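Local coordinates for protein putative N-acetylmuramoyl-L-alanine amidase,autolysin cwp6 (Peptoclostridium difficile, PDB 5J72) that probably cleaves the amide bond between N-acetylmuramoyl and L-alanine in peptidoglycan, as a zinc-dependent autolysin carried on the cell wall by CWB2 modules, at residues N71-L75 with K102-Q108; A130-A136 with T414-D420. All coordinates share one frame; numbering follows the deposited sequence.

Contact 1: N71-L75 with K102-Q108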
loop_
_atom_site.group_PDB
_atom_site.type_symbol
_atom_site.label_atom_id
_atom_site.label_comp_id
_atom_site.label_asym_id
_atom_site.label_seq_id
_atom_site.Cartn_x
_atom_site.Cartn_y
_atom_site.Cartn_z
ATOM N N ASN A 71 19.515 20.713 -10.230
ATOM C CA ASN A 71 18.823 20.131 -9.086
ATOM C C ASN A 71 19.427 18.798 -8.687
ATOM O O ASN A 71 18.716 17.902 -8.162
ATOM C CB ASN A 71 17.290 19.958 -9.407
ATOM C CG ASN A 71 17.005 18.874 -10.445
ATOM O OD1 ASN A 71 17.865 18.497 -11.251
ATOM N ND2 ASN A 71 15.796 18.269 -10.449
ATOM N N VAL A 72 20.739 18.656 -8.898
ATOM C CA VAL A 72 21.391 17.403 -8.459
ATOM C C VAL A 72 22.517 17.784 -7.494
ATOM O O VAL A 72 23.415 18.566 -7.878
ATOM C CB VAL A 72 21.966 16.617 -9.652
ATOM C CG1 VAL A 72 22.713 15.368 -9.110
ATOM C CG2 VAL A 72 20.819 16.203 -10.612
ATOM N N TRP A 73 22.471 17.275 -6.275
ATOM C CA TRP A 73 23.483 17.513 -5.278
ATOM C C TRP A 73 24.627 16.545 -5.529
ATOM O O TRP A 73 24.388 15.336 -5.558
ATOM C CB TRP A 73 22.898 17.245 -3.878
ATOM C CG TRP A 73 21.876 18.215 -3.507
ATOM C CD1 TRP A 73 20.518 18.020 -3.463
ATOM C CD2 TRP A 73 22.095 19.608 -3.187
ATOM N NE1 TRP A 73 19.884 19.224 -3.173
ATOM C CE2 TRP A 73 20.833 20.207 -2.989
ATOM C CE3 TRP A 73 23.256 20.400 -3.032
ATOM C CZ2 TRP A 73 20.694 21.566 -2.652
ATOM C CZ3 TRP A 73 23.119 21.753 -2.690
ATOM C CH2 TRP A 73 21.854 22.320 -2.510
ATOM N N GLU A 74 25.851 17.055 -5.690
ATOM C CA GLU A 74 27.025 16.209 -6.007
ATOM C C GLU A 74 27.999 16.283 -4.873
ATOM O O GLU A 74 28.325 17.373 -4.392
ATOM C CB GLU A 74 27.706 16.744 -7.288
ATOM C CG GLU A 74 26.722 16.597 -8.457
ATOM C CD GLU A 74 27.319 16.974 -9.836
ATOM O OE1 GLU A 74 28.510 16.991 -9.983
ATOM O OE2 GLU A 74 26.548 17.253 -10.749
ATOM N N LEU A 75 28.467 15.136 -4.416
ATOM C CA LEU A 75 29.393 15.114 -3.272
ATOM C C LEU A 75 30.760 15.693 -3.675
ATOM O O LEU A 75 31.324 15.275 -4.687
ATOM C CB LEU A 75 29.608 13.610 -2.846
ATOM C CG LEU A 75 30.598 13.453 -1.662
ATOM C CD1 LEU A 75 30.166 14.113 -0.368
ATOM C CD2 LEU A 75 30.800 11.905 -1.463
ATOM N N LYS A 102 29.604 10.005 -8.848
ATOM C CA LYS A 102 28.282 10.113 -9.357
ATOM C C LYS A 102 27.337 9.088 -8.716
ATOM O O LYS A 102 26.107 9.282 -8.764
ATOM C CB LYS A 102 28.241 9.910 -10.878
ATOM C CG LYS A 102 28.670 11.199 -11.652
ATOM C CD LYS A 102 27.452 12.066 -12.178
ATOM C CE LYS A 102 27.636 13.574 -11.911
ATOM N NZ LYS A 102 26.331 14.381 -11.871
ATOM N N ASP A 103 27.883 8.017 -8.149
ATOM C CA ASP A 103 26.979 7.057 -7.502
ATOM C C ASP A 103 26.230 7.701 -6.309
ATOM O O ASP A 103 25.233 7.112 -5.829
ATOM C CB ASP A 103 27.786 5.914 -6.869
ATOM C CG ASP A 103 28.486 5.034 -7.869
ATOM O OD1 ASP A 103 29.331 4.246 -7.451
ATOM O OD2 ASP A 103 28.188 5.144 -9.080
ATOM N N TYR A 104 26.700 8.847 -5.799
ATOM C CA TYR A 104 26.031 9.466 -4.645
ATOM C C TYR A 104 25.169 10.691 -5.032
ATOM O O TYR A 104 24.659 11.350 -4.145
ATOM C CB TYR A 104 27.070 9.898 -3.575
ATOM C CG TYR A 104 27.956 8.723 -3.274
ATOM C CD1 TYR A 104 29.245 8.647 -3.805
ATOM C CD2 TYR A 104 27.462 7.606 -2.578
ATOM C CE1 TYR A 104 30.015 7.497 -3.677
ATOM C CE2 TYR A 104 28.233 6.434 -2.455
ATOM C CZ TYR A 104 29.502 6.395 -3.020
ATOM O OH TYR A 104 30.253 5.246 -3.042
ATOM N N ASP A 105 24.999 10.974 -6.316
ATOM C CA ASP A 105 24.194 12.171 -6.703
ATOM C C ASP A 105 22.764 12.051 -6.211
ATOM O O ASP A 105 22.165 10.970 -6.343
ATOM C CB ASP A 105 24.116 12.211 -8.222
ATOM C CG ASP A 105 25.382 12.708 -8.887
ATOM O OD1 ASP A 105 26.339 13.058 -8.178
ATOM O OD2 ASP A 105 25.412 12.735 -10.101
ATOM N N VAL A 106 22.199 13.116 -5.682
ATOM C CA VAL A 106 20.829 13.080 -5.161
ATOM C C VAL A 106 20.030 14.114 -5.891
ATOM O O VAL A 106 20.494 15.273 -5.953
ATOM C CB VAL A 106 20.872 13.347 -3.628
ATOM C CG1 VAL A 106 19.457 13.584 -3.101
ATOM C CG2 VAL A 106 21.539 12.147 -2.923
ATOM N N THR A 107 18.888 13.718 -6.501
ATOM C CA THR A 107 18.084 14.657 -7.267
ATOM C C THR A 107 16.996 15.265 -6.390
ATOM O O THR A 107 16.223 14.538 -5.723
ATOM C CB THR A 107 17.472 13.918 -8.478
ATOM O OG1 THR A 107 18.538 13.364 -9.230
ATOM C CG2 THR A 107 16.673 14.859 -9.362
ATOM N N GLN A 108 16.919 16.596 -6.385
ATOM C CA GLN A 108 15.893 17.310 -5.610
ATOM C C GLN A 108 14.823 17.763 -6.573
ATOM O O GLN A 108 15.002 18.699 -7.369
ATOM C CB GLN A 108 16.516 18.515 -4.874
ATOM C CG GLN A 108 15.501 19.265 -4.005
ATOM C CD GLN A 108 16.254 20.188 -3.064
ATOM O OE1 GLN A 108 17.257 19.812 -2.470
ATOM N NE2 GLN A 108 15.726 21.416 -2.847
HETATM O O HOH W 1 24.552 13.865 -3.250
HETATM O O HOH W 2 28.959 13.694 -9.011
HETATM O O HOH W 3 27.568 12.799 -5.847
#

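Contact 2: A130-A136 with T414-D420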
loop_
_atom_site.group_PDB
_atom_site.type_symbol
_atom_site.label_atom_id
_atom_site.label_comp_id
_atom_site.label_asym_id
_atom_site.label_seq_id
_atom_site.Cartn_x
_atom_site.Cartn_y
_atom_site.Cartn_z
ATOM N N ALA A 130 2.772 15.549 -6.330
ATOM C CA ALA A 130 4.088 15.163 -5.796
ATOM C C ALA A 130 4.890 14.638 -6.929
ATOM O O ALA A 130 4.348 14.016 -7.848
ATOM C CB ALA A 130 3.901 14.084 -4.719
ATOM N N PRO A 131 6.220 14.872 -6.975
ATOM C CA PRO A 131 6.985 14.338 -8.111
ATOM C C PRO A 131 6.957 12.778 -8.166
ATOM O O PRO A 131 6.983 12.129 -7.115
ATOM C CB PRO A 131 8.424 14.870 -7.844
ATOM C CG PRO A 131 8.456 15.106 -6.305
ATOM C CD PRO A 131 7.056 15.659 -6.054
ATOM N N VAL A 132 6.930 12.217 -9.365
ATOM C CA VAL A 132 6.872 10.773 -9.536
ATOM C C VAL A 132 8.180 10.272 -10.082
ATOM O O VAL A 132 8.682 10.792 -11.095
ATOM C CB VAL A 132 5.710 10.487 -10.520
ATOM C CG1 VAL A 132 5.674 9.038 -10.992
ATOM C CG2 VAL A 132 4.379 10.857 -9.866
ATOM N N LYS A 133 8.748 9.241 -9.434
ATOM C CA LYS A 133 9.966 8.613 -9.963
ATOM C C LYS A 133 9.534 7.236 -10.478
ATOM O O LYS A 133 9.075 6.412 -9.690
ATOM C CB LYS A 133 11.007 8.531 -8.829
ATOM C CG LYS A 133 12.208 7.668 -9.258
ATOM C CD LYS A 133 13.174 8.484 -10.095
ATOM C CE LYS A 133 14.355 7.623 -10.553
ATOM N NZ LYS A 133 15.140 8.345 -11.573
ATOM N N LYS A 134 9.650 6.955 -11.758
ATOM C CA LYS A 134 9.206 5.665 -12.271
ATOM C C LYS A 134 10.371 4.639 -12.312
ATOM O O LYS A 134 11.421 4.941 -12.851
ATOM C CB LYS A 134 8.627 5.846 -13.677
ATOM C CG LYS A 134 8.064 4.556 -14.217
ATOM C CD LYS A 134 7.296 4.784 -15.487
ATOM C CE LYS A 134 6.615 3.499 -15.882
ATOM N NZ LYS A 134 6.242 3.528 -17.311
ATOM N N LEU A 135 10.180 3.458 -11.725
ATOM C CA LEU A 135 11.217 2.393 -11.673
ATOM C C LEU A 135 10.617 1.233 -12.382
ATOM O O LEU A 135 9.830 0.467 -11.799
ATOM C CB LEU A 135 11.542 2.029 -10.173
ATOM C CG LEU A 135 12.008 3.240 -9.361
ATOM C CD1 LEU A 135 12.252 2.828 -7.808
ATOM C CD2 LEU A 135 13.367 3.837 -9.982
ATOM N N ALA A 136 10.958 1.061 -13.652
ATOM C CA ALA A 136 10.298 0.000 -14.382
ATOM C C ALA A 136 11.022 -0.369 -15.637
ATOM O O ALA A 136 11.707 0.490 -16.199
ATOM C CB ALA A 136 8.913 0.511 -14.802
ATOM N N THR A 414 7.761 12.029 -2.213
ATOM C CA THR A 414 8.033 11.452 -3.510
ATOM C C THR A 414 7.151 10.225 -3.757
ATOM O O THR A 414 6.970 9.419 -2.822
ATOM C CB THR A 414 9.513 10.963 -3.564
ATOM O OG1 THR A 414 10.360 12.076 -3.209
ATOM C CG2 THR A 414 9.911 10.419 -4.929
ATOM N N VAL A 415 6.691 10.058 -4.975
ATOM C CA VAL A 415 5.876 8.916 -5.296
ATOM C C VAL A 415 6.690 8.101 -6.246
ATOM O O VAL A 415 7.178 8.611 -7.265
ATOM C CB VAL A 415 4.536 9.350 -5.963
ATOM C CG1 VAL A 415 3.784 8.117 -6.499
ATOM C CG2 VAL A 415 3.686 10.126 -4.988
ATOM N N TYR A 416 6.903 6.812 -5.939
ATOM C CA TYR A 416 7.618 5.987 -6.860
ATOM C C TYR A 416 6.666 5.107 -7.588
ATOM O O TYR A 416 5.884 4.410 -6.931
ATOM C CB TYR A 416 8.604 5.053 -6.132
ATOM C CG TYR A 416 9.740 5.801 -5.476
ATOM C CD1 TYR A 416 10.996 5.827 -6.047
ATOM C CD2 TYR A 416 9.561 6.447 -4.260
ATOM C CE1 TYR A 416 12.074 6.492 -5.408
ATOM C CE2 TYR A 416 10.619 7.101 -3.625
ATOM C CZ TYR A 416 11.865 7.115 -4.207
ATOM O OH TYR A 416 12.873 7.782 -3.510
ATOM N N GLN A 417 6.705 5.096 -8.888
ATOM C CA GLN A 417 5.827 4.219 -9.661
ATOM C C GLN A 417 6.608 2.965 -10.024
ATOM O O GLN A 417 7.601 2.994 -10.755
ATOM C CB GLN A 417 5.366 4.937 -10.941
ATOM C CG GLN A 417 4.660 4.028 -11.912
ATOM C CD GLN A 417 4.179 4.874 -13.121
ATOM O OE1 GLN A 417 4.408 6.076 -13.162
ATOM N NE2 GLN A 417 3.487 4.248 -14.091
ATOM N N ILE A 418 6.162 1.832 -9.509
ATOM C CA ILE A 418 6.834 0.556 -9.746
ATOM C C ILE A 418 6.269 -0.197 -10.915
ATOM O O ILE A 418 5.068 -0.471 -10.961
ATOM C CB ILE A 418 6.684 -0.338 -8.474
ATOM C CG1 ILE A 418 7.107 0.441 -7.202
ATOM C CG2 ILE A 418 7.504 -1.635 -8.655
ATOM C CD1 ILE A 418 8.590 0.943 -7.254
ATOM N N GLY A 419 7.102 -0.550 -11.859
ATOM C CA GLY A 419 6.613 -1.320 -12.966
ATOM C C GLY A 419 5.913 -0.450 -13.995
ATOM O O GLY A 419 5.600 0.704 -13.807
ATOM N N ASP A 420 5.700 -1.076 -15.134
ATOM C CA ASP A 420 5.041 -0.459 -16.265
ATOM C C ASP A 420 3.601 -1.038 -16.426
ATOM O O ASP A 420 3.385 -2.225 -16.177
ATOM C CB ASP A 420 5.836 -0.804 -17.527
ATOM C CG ASP A 420 5.297 -0.027 -18.698
ATOM O OD1 ASP A 420 4.840 -0.660 -19.659
ATOM O OD2 ASP A 420 5.321 1.231 -18.638
#

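Contact 1: N71-L75 with K102-Q108
Trp73 and Val106 form a hydrogen-bonded pair in an antiparallel beta ladder of the N-terminal domain, joining strand 72-82 to strand 106-113. Trp73 N gives its hydrogen to Val106 O at 2.8 Å, and Val106 N returns a bond to Trp73 O. Val72 and Thr107 make the next, non-hydrogen-bonded pair. Beyond it Gln108 N bonds to Asn71 O.

The tight part is the face that carries Trp73 and Val106. Trp73 CG lies anti to the carbonyl carbon (chi1 -67°), and the indole N-H reaches the Gln108 side chain. Trp73 NE1 donates to Gln108 OE1 at 2.8 Å. The oxygen lies close to the indole plane, but the donor stands 42° out of the amide's carbonyl plane, so no lone pair is met head-on. Gln108 NE2 bonds to Lys65 O, so both polar atoms of the amide are held and its rotation is set. Tyr63, Cys39, Met42 and Leu44 pack around the indole, and Leu7 touches Val106.

The face with Val72 and Thr107 is looser and partly exposed. Val72 CG1 touches Asp105 CB at 3.6 Å. Next to it runs a salt-bridge network of Glu74, Lys102 and Asp105. The bent Lys102 chain brings Lys102 NZ to Asp105 OD2 at 2.6 Å, on the syn side of the carboxylate but 28° out of its plane. Lys102 NZ also reaches Glu74 OE2 more weakly, at 3.1 Å. The lysine probably offsets the like charges of the two carboxylates, which lie side by side.

Toward Leu75 and Tyr104 the two segments draw apart, and water fills in between. One water donates to both Trp73 O and Tyr104 O. Another accepts from Leu75 N and donates to Asp105 OD1 at 2.6 Å.

Contact 2: A130-A136 with T414-D420
Lys134 pairs with Gln417 in a parallel beta ladder that joins strand 128-135 to strand 411-418, the latter within a CWB2 cell wall binding module. The bridges run from Val132 with Val415 to Leu135 with Ile418. Backbone bonds pass to and fro between the strands. Val415 N donates to Pro131 O, Lys133 N to Val415 O, Gln417 N to Lys133 O, Leu135 N to Gln417 O and Gly419 N to Leu135 O.

The Lys134 side chain can be followed outward from CB, which leaves the strand on the same face as Gln417. CG is anti to the backbone N (chi1 -176°), and the rest of the chain is extended. Lys134 CG passes Gln417 O at 3.8 Å. Lys134 CD lies 3.9 Å from Gln417 CD. Lys134 CE is 3.7 Å from Gln417 NE2 and also near Gly419 O. NZ ends in a salt bridge with Asp420. The aliphatic part of the lysine thus lies across the Gln417 amide, while its charge is met beyond the strand end. On this face Val132 CG1 also touches Gln417 OE1, and Ile427 of helix 424-433 packs on Val132, Val415 and Gln417.

The other face carries Lys133, Leu135, Tyr416 and Ile418. Leu135 CD1 packs on Tyr416 CD1 at 3.7 Å and also meets Ile418 CD1. Helices 140-151 and 375-387 cover this side.

At the end of the ladder, Gly419 has a positive phi (80°), a conformation that calls for glycine. Ala136 CB touches Gly419 C here. Just beyond, Asp420 OD2 takes Lys134 NZ on its anti lone pair at 2.8 Å.

Overall arrangement
From the N terminus, the chain runs through several strands before strand 72-82. It then passes through strand 86-89 and helix 91-96 and returns in strand 106-113, where contact 1 closes a short loop within the N-terminal domain. Strand 128-135 follows, running antiparallel beside 106-113, and opens contact 2. That contact closes a far longer loop, since 277 residues separate its segments. The two contacts are in series and neither nests nor crosses. Their centres are about 18 Å apart, and the two contacts do not touch. Through neighbouring strands 106-113 and 128-135, the strand pairing of the N-terminal domain continues to strand 411-418 and on to strand 362-370 of a CWB2 module.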